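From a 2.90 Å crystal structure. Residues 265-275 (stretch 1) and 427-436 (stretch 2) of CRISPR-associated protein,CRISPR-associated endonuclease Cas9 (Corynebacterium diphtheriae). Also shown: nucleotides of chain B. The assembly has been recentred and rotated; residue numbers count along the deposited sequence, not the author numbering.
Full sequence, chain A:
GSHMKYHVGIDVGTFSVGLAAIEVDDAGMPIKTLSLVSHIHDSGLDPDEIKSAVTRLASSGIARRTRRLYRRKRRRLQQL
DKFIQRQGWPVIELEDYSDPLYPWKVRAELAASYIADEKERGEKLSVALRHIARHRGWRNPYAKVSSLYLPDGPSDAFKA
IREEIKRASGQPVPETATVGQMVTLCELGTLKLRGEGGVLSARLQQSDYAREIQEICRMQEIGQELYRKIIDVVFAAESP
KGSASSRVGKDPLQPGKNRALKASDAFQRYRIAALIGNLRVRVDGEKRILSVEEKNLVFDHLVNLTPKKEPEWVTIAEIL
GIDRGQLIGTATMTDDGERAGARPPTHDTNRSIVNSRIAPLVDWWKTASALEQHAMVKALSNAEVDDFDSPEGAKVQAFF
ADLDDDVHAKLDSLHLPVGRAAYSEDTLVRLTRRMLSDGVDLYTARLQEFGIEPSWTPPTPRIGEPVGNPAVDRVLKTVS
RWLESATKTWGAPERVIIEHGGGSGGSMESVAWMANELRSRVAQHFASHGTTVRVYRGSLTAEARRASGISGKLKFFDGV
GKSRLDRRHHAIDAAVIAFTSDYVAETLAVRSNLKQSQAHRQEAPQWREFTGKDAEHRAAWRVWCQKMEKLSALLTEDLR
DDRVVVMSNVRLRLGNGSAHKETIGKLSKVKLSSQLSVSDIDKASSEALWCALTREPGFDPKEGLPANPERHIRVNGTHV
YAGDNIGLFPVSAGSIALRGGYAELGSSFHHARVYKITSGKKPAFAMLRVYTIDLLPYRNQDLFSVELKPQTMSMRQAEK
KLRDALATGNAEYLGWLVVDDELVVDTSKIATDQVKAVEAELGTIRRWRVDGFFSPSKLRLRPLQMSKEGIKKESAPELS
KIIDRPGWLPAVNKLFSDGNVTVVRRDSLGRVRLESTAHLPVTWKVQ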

# COMPACT_ATOMS: atom_id res chain seq x y z
N ASP A 265 -15.80 -24.82 -20.49
CA ASP A 265 -16.23 -25.40 -21.76
C ASP A 265 -16.27 -24.35 -22.86
O ASP A 265 -16.03 -24.66 -24.03
CB ASP A 265 -17.59 -26.09 -21.61
CG ASP A 265 -17.94 -26.95 -22.82
OD1 ASP A 265 -18.17 -26.39 -23.91
OD2 ASP A 265 -17.98 -28.19 -22.67
N ALA A 266 -16.54 -23.09 -22.50
CA ALA A 266 -16.50 -22.02 -23.49
C ALA A 266 -15.09 -21.86 -24.06
O ALA A 266 -14.87 -22.05 -25.26
CB ALA A 266 -16.98 -20.71 -22.87
N PHE A 267 -14.12 -21.52 -23.21
CA PHE A 267 -12.78 -21.20 -23.68
C PHE A 267 -12.11 -22.41 -24.33
O PHE A 267 -11.46 -22.29 -25.37
CB PHE A 267 -11.92 -20.67 -22.53
CG PHE A 267 -10.50 -20.36 -22.92
CD1 PHE A 267 -10.19 -19.21 -23.62
CD2 PHE A 267 -9.47 -21.24 -22.60
CE1 PHE A 267 -8.89 -18.92 -23.99
CE2 PHE A 267 -8.16 -20.96 -22.96
CZ PHE A 267 -7.88 -19.80 -23.66
N GLN A 268 -12.27 -23.58 -23.71
CA GLN A 268 -11.66 -24.78 -24.27
C GLN A 268 -12.22 -25.08 -25.66
O GLN A 268 -11.46 -25.33 -26.60
CB GLN A 268 -11.87 -25.96 -23.32
CG GLN A 268 -11.20 -25.76 -21.97
CD GLN A 268 -9.70 -26.06 -21.99
OE1 GLN A 268 -9.11 -26.22 -23.06
NE2 GLN A 268 -9.09 -26.14 -20.81
N ARG A 269 -13.55 -25.03 -25.80
CA ARG A 269 -14.14 -25.19 -27.13
C ARG A 269 -13.85 -23.99 -28.01
O ARG A 269 -13.92 -24.10 -29.25
CB ARG A 269 -15.65 -25.42 -27.01
N TYR A 270 -13.52 -22.85 -27.41
CA TYR A 270 -13.12 -21.70 -28.19
C TYR A 270 -11.67 -21.82 -28.65
O TYR A 270 -11.34 -21.46 -29.78
CB TYR A 270 -13.31 -20.41 -27.39
CG TYR A 270 -12.48 -19.24 -27.89
CD1 TYR A 270 -12.97 -18.38 -28.86
CD2 TYR A 270 -11.22 -18.99 -27.36
CE1 TYR A 270 -12.22 -17.31 -29.30
CE2 TYR A 270 -10.47 -17.92 -27.80
CZ TYR A 270 -10.97 -17.09 -28.77
OH TYR A 270 -10.22 -16.02 -29.21
N ARG A 271 -10.80 -22.33 -27.77
CA ARG A 271 -9.36 -22.27 -28.03
C ARG A 271 -8.98 -23.09 -29.26
O ARG A 271 -8.24 -22.61 -30.12
CB ARG A 271 -8.59 -22.75 -26.80
CG ARG A 271 -7.11 -22.91 -27.07
CD ARG A 271 -6.30 -23.04 -25.79
NE ARG A 271 -6.88 -23.98 -24.84
CZ ARG A 271 -6.18 -24.60 -23.89
NH1 ARG A 271 -4.88 -24.38 -23.78
NH2 ARG A 271 -6.78 -25.45 -23.06
N ILE A 272 -9.48 -24.32 -29.36
CA ILE A 272 -9.13 -25.15 -30.51
C ILE A 272 -9.76 -24.61 -31.79
O ILE A 272 -9.23 -24.81 -32.88
CB ILE A 272 -9.53 -26.62 -30.28
CG1 ILE A 272 -10.59 -26.74 -29.18
CG2 ILE A 272 -8.32 -27.46 -29.95
CD1 ILE A 272 -11.99 -26.60 -29.67
N ALA A 273 -10.91 -23.92 -31.68
CA ALA A 273 -11.47 -23.28 -32.86
C ALA A 273 -10.55 -22.18 -33.37
O ALA A 273 -10.50 -21.92 -34.58
CB ALA A 273 -12.86 -22.73 -32.56
N ALA A 274 -9.79 -21.55 -32.48
CA ALA A 274 -8.88 -20.49 -32.90
C ALA A 274 -7.70 -21.05 -33.69
O ALA A 274 -7.24 -20.43 -34.65
CB ALA A 274 -8.40 -19.71 -31.68
N LEU A 275 -7.19 -22.23 -33.30
CA LEU A 275 -5.97 -22.73 -33.93
C LEU A 275 -6.24 -23.22 -35.35
O LEU A 275 -5.44 -22.98 -36.25
CB LEU A 275 -5.34 -23.83 -33.08
CG LEU A 275 -3.96 -24.34 -33.54
CD1 LEU A 275 -3.10 -23.21 -34.08
CD2 LEU A 275 -3.24 -25.03 -32.40
N THR A 427 -19.37 -13.81 -25.46
CA THR A 427 -18.58 -13.54 -26.66
C THR A 427 -17.70 -14.73 -27.03
O THR A 427 -17.36 -14.90 -28.21
CB THR A 427 -17.72 -12.29 -26.47
OG1 THR A 427 -17.10 -12.32 -25.18
CG2 THR A 427 -18.57 -11.03 -26.58
N LEU A 428 -17.31 -15.54 -26.05
CA LEU A 428 -16.53 -16.73 -26.34
C LEU A 428 -17.36 -17.77 -27.08
O LEU A 428 -16.90 -18.37 -28.05
CB LEU A 428 -15.97 -17.33 -25.05
CG LEU A 428 -14.60 -16.87 -24.53
CD1 LEU A 428 -13.48 -17.44 -25.36
CD2 LEU A 428 -14.48 -15.37 -24.48
N VAL A 429 -18.61 -17.97 -26.64
CA VAL A 429 -19.50 -18.93 -27.30
C VAL A 429 -19.96 -18.41 -28.65
O VAL A 429 -20.01 -19.16 -29.64
CB VAL A 429 -20.69 -19.25 -26.37
CG1 VAL A 429 -21.93 -19.61 -27.19
CG2 VAL A 429 -20.33 -20.37 -25.42
N ARG A 430 -20.29 -17.12 -28.73
CA ARG A 430 -20.87 -16.58 -29.96
C ARG A 430 -19.89 -16.65 -31.13
O ARG A 430 -20.30 -16.86 -32.27
CB ARG A 430 -21.34 -15.15 -29.73
CG ARG A 430 -22.72 -15.08 -29.10
CD ARG A 430 -23.01 -13.72 -28.46
NE ARG A 430 -22.53 -12.60 -29.26
CZ ARG A 430 -23.10 -12.19 -30.40
NH1 ARG A 430 -24.16 -12.82 -30.89
NH2 ARG A 430 -22.59 -11.16 -31.05
N LEU A 431 -18.60 -16.49 -30.86
CA LEU A 431 -17.65 -16.49 -31.97
C LEU A 431 -17.34 -17.90 -32.45
O LEU A 431 -17.07 -18.09 -33.64
CB LEU A 431 -16.36 -15.76 -31.58
CG LEU A 431 -16.35 -14.28 -31.97
CD1 LEU A 431 -17.31 -13.50 -31.09
CD2 LEU A 431 -14.94 -13.72 -31.92
N THR A 432 -17.38 -18.90 -31.57
CA THR A 432 -17.24 -20.28 -32.03
C THR A 432 -18.42 -20.69 -32.91
O THR A 432 -18.23 -21.39 -33.91
CB THR A 432 -17.12 -21.23 -30.83
OG1 THR A 432 -17.68 -20.60 -29.67
CG2 THR A 432 -15.67 -21.57 -30.58
N ARG A 433 -19.63 -20.25 -32.55
CA ARG A 433 -20.79 -20.52 -33.39
C ARG A 433 -20.63 -19.89 -34.77
O ARG A 433 -20.89 -20.54 -35.79
CB ARG A 433 -22.06 -20.00 -32.70
N ARG A 434 -20.18 -18.64 -34.81
CA ARG A 434 -19.87 -18.01 -36.09
C ARG A 434 -18.63 -18.61 -36.72
O ARG A 434 -18.49 -18.59 -37.95
CB ARG A 434 -19.71 -16.50 -35.90
N MSE A 435 -17.72 -19.15 -35.92
CA MSE A 435 -16.51 -19.78 -36.45
C MSE A 435 -16.85 -21.07 -37.18
O MSE A 435 -16.25 -21.38 -38.21
CB MSE A 435 -15.51 -20.06 -35.33
CG MSE A 435 -14.06 -19.86 -35.73
SE MSE A 435 -13.10 -18.80 -34.41
CE MSE A 435 -11.32 -18.84 -35.18
N LEU A 436 -17.81 -21.81 -36.62
CA LEU A 436 -18.23 -23.06 -37.24
C LEU A 436 -18.81 -22.83 -38.63
O LEU A 436 -18.50 -23.57 -39.57
CB LEU A 436 -19.24 -23.77 -36.34
CG LEU A 436 -20.33 -24.63 -36.99
CD1 LEU A 436 -20.55 -25.91 -36.20
CD2 LEU A 436 -21.63 -23.85 -37.10
P U B 6 -4.19 -20.24 -24.36
OP1 U B 6 -4.95 -21.01 -23.34
OP2 U B 6 -3.44 -19.03 -23.96
O5' U B 6 -3.17 -21.25 -25.04
C5' U B 6 -1.93 -21.54 -24.42
C4' U B 6 -0.83 -21.69 -25.44
O4' U B 6 -0.93 -20.64 -26.43
C3' U B 6 0.58 -21.57 -24.89
O3' U B 6 1.04 -22.77 -24.31
C2' U B 6 1.37 -21.14 -26.12
O2' U B 6 1.66 -22.26 -26.95
C1' U B 6 0.36 -20.25 -26.85
N1 U B 6 0.54 -18.82 -26.54
C2 U B 6 1.65 -18.16 -27.04
O2 U B 6 2.50 -18.70 -27.72
N3 U B 6 1.72 -16.83 -26.70
C4 U B 6 0.83 -16.11 -25.94
O4 U B 6 1.04 -14.91 -25.73
C5 U B 6 -0.29 -16.86 -25.47
C6 U B 6 -0.40 -18.15 -25.78
P A B 5 -6.53 -14.86 -25.56
OP1 A B 5 -7.58 -15.17 -24.56
OP2 A B 5 -5.40 -13.96 -25.20
O5' A B 5 -5.91 -16.22 -26.09
C5' A B 5 -6.75 -17.24 -26.61
C4' A B 5 -5.95 -18.31 -27.30
O4' A B 5 -5.33 -17.78 -28.50
C3' A B 5 -4.79 -18.89 -26.52
O3' A B 5 -5.19 -19.85 -25.55
C2' A B 5 -3.90 -19.45 -27.62
O2' A B 5 -4.41 -20.69 -28.08
C1' A B 5 -4.09 -18.41 -28.72
N9 A B 5 -3.03 -17.39 -28.70
C8 A B 5 -3.09 -16.11 -28.21
N7 A B 5 -1.97 -15.44 -28.34
C5 A B 5 -1.11 -16.34 -28.95
C6 A B 5 0.23 -16.25 -29.35
N6 A B 5 0.97 -15.15 -29.20
N1 A B 5 0.79 -17.33 -29.93
C2 A B 5 0.04 -18.44 -30.08
N3 A B 5 -1.23 -18.65 -29.74
C4 A B 5 -1.75 -17.55 -29.17

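Two helices, 265-275 and 427-436, run in the same general direction, their axes 35° apart and 8.8 Å distant at closest approach. In register, A266 lies nearest V429 and Y270 nearest T432, each pair with CA atoms 5.8 Å apart. The contact buries 429 Å², both sides summed, and is one of shape: no hydrogen bond crosses among the atoms modelled. L428 is the main bump at the N-terminal end. L428 CB rests 4.1 Å from A266 CB, against alanine's single methyl, and L428 CD1 reaches both aromatic side chains, over a face of Y270 and beside an edge of F267. That methyl, L428 CD1, sits 3.5 Å from the Y270 ring centroid and 24° off the normal, a CH-pi contact; at the edge of F267, L428 CD1 is 4.1 Å from F267 CD1. V429 points away at its CB, yet V429 CG2 comes to 4.2 Å from A266 CB. One turn on, the methyl of T432 fills a shallow hollow formed by the R269-Y270 backbone and the A273 methyl, with T432 CG2 3.4 Å from R269 O, 3.5 Å from Y270 CA and 3.6 Å from A273 CB. T432 OG1 lies 2.9 Å from L428 O and 2.7 Å from V429 O in its own helix, while the methyl faces the partner. M435, a selenomethionine, closes the C-terminal end: M435 CE lies 3.2 Å from A273 O and 3.7 Å from A274 CA, while M435 SE is 4.4 Å from A273 CB. Beyond the helix pair, F267 and R271 reach the RNA backbone: F267 CZ is 3.2 Å from OP1 of U6 and R271 NH1 is 3.4 Å from the same oxygen. A very short hydrogen bond from R271 NH2 to Q268 OE1, 2.5 Å, tethers the guanidinium.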